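PDB 2Z72: protein-tyrosine-phosphatase from Shewanella sp., which hydrolyses phosphotyrosine as a cold-active phosphatase, probably using its two-zinc centre of the calcineurin-like phosphoesterase type. Local coordinates for residues I70-A75 and L317-R322. Numbering follows the deposited sequence.
Sequences IKKVVA and LLENNR
Val73 and Leu318 form the hydrogen-bonded pair that joins strand 72-75 to strand 317-319, whose directions differ by 167° and are therefore antiparallel. Leu318 N gives the straighter bond, 2.8 Å to Val73 O with 175° at the hydrogen and lying in the carbonyl plane. The return bond, Val73 N to Leu318 O, is 3.0 Å long, with Val73 N standing slightly out of the plane of the Leu318 carbonyl. On the side of Lys71 and Asn320, water joins the two segments. One molecule lies within hydrogen-bonding reach of Ile70 O and Leu318 O, though it has more acceptors around it than protons to give; another donates to Lys71 O and accepts from Asn320 N, joining the residue ahead of strand 72-75 to the type I' turn 319-322 that leads into strand 322-326.

Apolar contact lies on the face of Val73 and Leu318, where Leu318 CD1 sits 4.0 Å from Val73 CB. Both side chains also touch Tyr205. On the opposite face Phe104 packs on Leu317 and Val74.

Charged chains share that second face. Lys72 and Glu319 run side by side, pointing the same way, with Lys72 CD 3.6 Å from Glu319 OE1. Glu319 CG, anti to its backbone N (chi1 -171°), lies 3.9 Å from Lys72 CB. The charged atoms stay apart, Lys72 NZ being 5.2 Å from Glu319 OE1, and the lysine also makes a cation-pi contact with Phe104. An alanine at Glu319 would probably leave the Lys72 methylenes without their neighbour and its ammonium without this nearby opposite charge.

Backbone bonding and water thus join the antiparallel hairpin 315-319/322-326 to strand 72-76, which the zinc ligands Asp78 and His80 closely follow, whereas the oppositely charged Lys72 and Glu319, both partly exposed, probably add only a weak attraction.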
loop_
_atom_site.group_PDB
_atom_site.type_symbol
_atom_site.label_atom_id
_atom_site.label_comp_id
_atom_site.label_asym_id
_atom_site.label_seq_id
_atom_site.Cartn_x
_atom_site.Cartn_y
_atom_site.Cartn_z
ATOM N N ILE A 70 -18.903 4.337 6.370
ATOM C CA ILE A 70 -18.292 2.997 6.229
ATOM C C ILE A 70 -18.267 2.299 7.587
ATOM O O ILE A 70 -17.598 2.743 8.538
ATOM C CB ILE A 70 -16.900 3.102 5.582
ATOM C CG1 ILE A 70 -16.934 3.861 4.244
ATOM C CG2 ILE A 70 -16.315 1.721 5.412
ATOM C CD1 ILE A 70 -17.947 3.415 3.226
ATOM N N LYS A 71 -18.989 1.200 7.676
ATOM C CA LYS A 71 -19.195 0.541 8.966
ATOM C C LYS A 71 -17.927 -0.066 9.544
ATOM O O LYS A 71 -17.730 -0.016 10.756
ATOM C CB LYS A 71 -20.319 -0.500 8.880
ATOM C CG LYS A 71 -21.703 0.170 8.655
ATOM C CD LYS A 71 -22.838 -0.795 8.571
ATOM C CE LYS A 71 -24.200 -0.117 8.267
ATOM N NZ LYS A 71 -24.136 0.932 7.197
ATOM N N LYS A 72 -17.069 -0.654 8.681
ATOM C CA LYS A 72 -15.898 -1.363 9.269
ATOM C C LYS A 72 -14.706 -1.146 8.372
ATOM O O LYS A 72 -14.828 -1.259 7.142
ATOM C CB LYS A 72 -16.237 -2.769 9.623
ATOM C CG LYS A 72 -16.240 -3.809 8.700
ATOM C CD LYS A 72 -16.598 -5.222 9.157
ATOM C CE LYS A 72 -16.667 -5.969 7.816
ATOM N NZ LYS A 72 -17.141 -7.338 8.003
ATOM N N VAL A 73 -13.611 -0.869 9.003
ATOM C CA VAL A 73 -12.347 -0.588 8.293
ATOM C C VAL A 73 -11.246 -1.382 9.002
ATOM O O VAL A 73 -11.219 -1.434 10.234
ATOM C CB VAL A 73 -12.015 0.918 8.331
ATOM C CG1 VAL A 73 -10.716 1.220 7.545
ATOM C CG2 VAL A 73 -13.128 1.765 7.742
ATOM N N VAL A 74 -10.324 -1.933 8.231
ATOM C CA VAL A 74 -9.072 -2.462 8.748
ATOM C C VAL A 74 -7.923 -1.747 8.070
ATOM O O VAL A 74 -7.942 -1.444 6.869
ATOM C CB VAL A 74 -9.140 -3.980 8.481
ATOM C CG1 VAL A 74 -9.124 -4.336 6.992
ATOM C CG2 VAL A 74 -7.969 -4.655 9.146
ATOM N N ALA A 75 -6.867 -1.448 8.838
ATOM C CA ALA A 75 -5.715 -0.750 8.302
ATOM C C ALA A 75 -4.431 -1.449 8.705
ATOM O O ALA A 75 -4.315 -1.989 9.819
ATOM C CB ALA A 75 -5.695 0.693 8.796
ATOM N N LEU A 317 -8.413 -2.248 13.568
ATOM C CA LEU A 317 -9.804 -2.399 13.211
ATOM C C LEU A 317 -10.569 -1.209 13.761
ATOM O O LEU A 317 -10.440 -0.896 14.945
ATOM C CB LEU A 317 -10.360 -3.689 13.751
ATOM C CG LEU A 317 -11.837 -4.000 13.570
ATOM C CD1 LEU A 317 -12.249 -4.085 12.138
ATOM C CD2 LEU A 317 -12.127 -5.327 14.351
ATOM N N LEU A 318 -11.354 -0.579 12.887
ATOM C CA LEU A 318 -12.230 0.557 13.291
ATOM C C LEU A 318 -13.646 0.164 13.015
ATOM O O LEU A 318 -14.086 0.010 11.843
ATOM C CB LEU A 318 -11.871 1.824 12.495
ATOM C CG LEU A 318 -10.388 2.222 12.523
ATOM C CD1 LEU A 318 -9.572 1.653 11.382
ATOM C CD2 LEU A 318 -10.217 3.729 12.489
ATOM N N GLU A 319 -14.447 -0.039 14.061
ATOM C CA GLU A 319 -15.780 -0.561 13.948
ATOM C C GLU A 319 -16.549 -0.232 15.231
ATOM O O GLU A 319 -15.903 -0.278 16.291
ATOM C CB GLU A 319 -15.714 -2.093 13.784
ATOM C CG GLU A 319 -16.985 -2.783 13.459
ATOM C CD GLU A 319 -16.857 -4.267 13.123
ATOM O OE1 GLU A 319 -17.837 -4.771 12.515
ATOM O OE2 GLU A 319 -15.806 -4.864 13.486
ATOM N N ASN A 320 -17.812 0.062 15.116
ATOM C CA ASN A 320 -18.637 0.328 16.297
ATOM C C ASN A 320 -18.017 1.360 17.250
ATOM O O ASN A 320 -18.161 1.249 18.464
ATOM C CB ASN A 320 -18.852 -0.963 17.081
ATOM C CG ASN A 320 -19.542 -2.061 16.294
ATOM O OD1 ASN A 320 -20.520 -1.740 15.604
ATOM N ND2 ASN A 320 -19.091 -3.316 16.383
ATOM N N ASN A 321 -17.404 2.377 16.688
ATOM C CA ASN A 321 -16.814 3.470 17.450
ATOM C C ASN A 321 -15.741 3.040 18.420
ATOM O O ASN A 321 -15.537 3.645 19.474
ATOM C CB ASN A 321 -17.937 4.167 18.208
ATOM C CG ASN A 321 -18.440 5.181 17.169
ATOM O OD1 ASN A 321 -19.512 5.136 16.564
ATOM N ND2 ASN A 321 -17.480 6.109 17.027
ATOM N N ARG A 322 -15.063 1.948 18.035
ATOM C CA ARG A 322 -13.910 1.441 18.729
ATOM C C ARG A 322 -12.687 1.481 17.790
ATOM O O ARG A 322 -12.860 1.344 16.563
ATOM C CB ARG A 322 -14.067 0.018 19.225
ATOM C CG ARG A 322 -15.195 -0.103 20.240
ATOM C CD ARG A 322 -15.037 -1.479 20.929
ATOM N NE ARG A 322 -16.087 -1.726 21.860
ATOM C CZ ARG A 322 -17.285 -2.206 21.534
ATOM N NH1 ARG A 322 -17.607 -2.486 20.265
ATOM N NH2 ARG A 322 -18.155 -2.389 22.515
HETATM O O HOH W 1 -15.594 2.245 10.978
HETATM O O HOH W 2 -19.292 0.568 12.827
#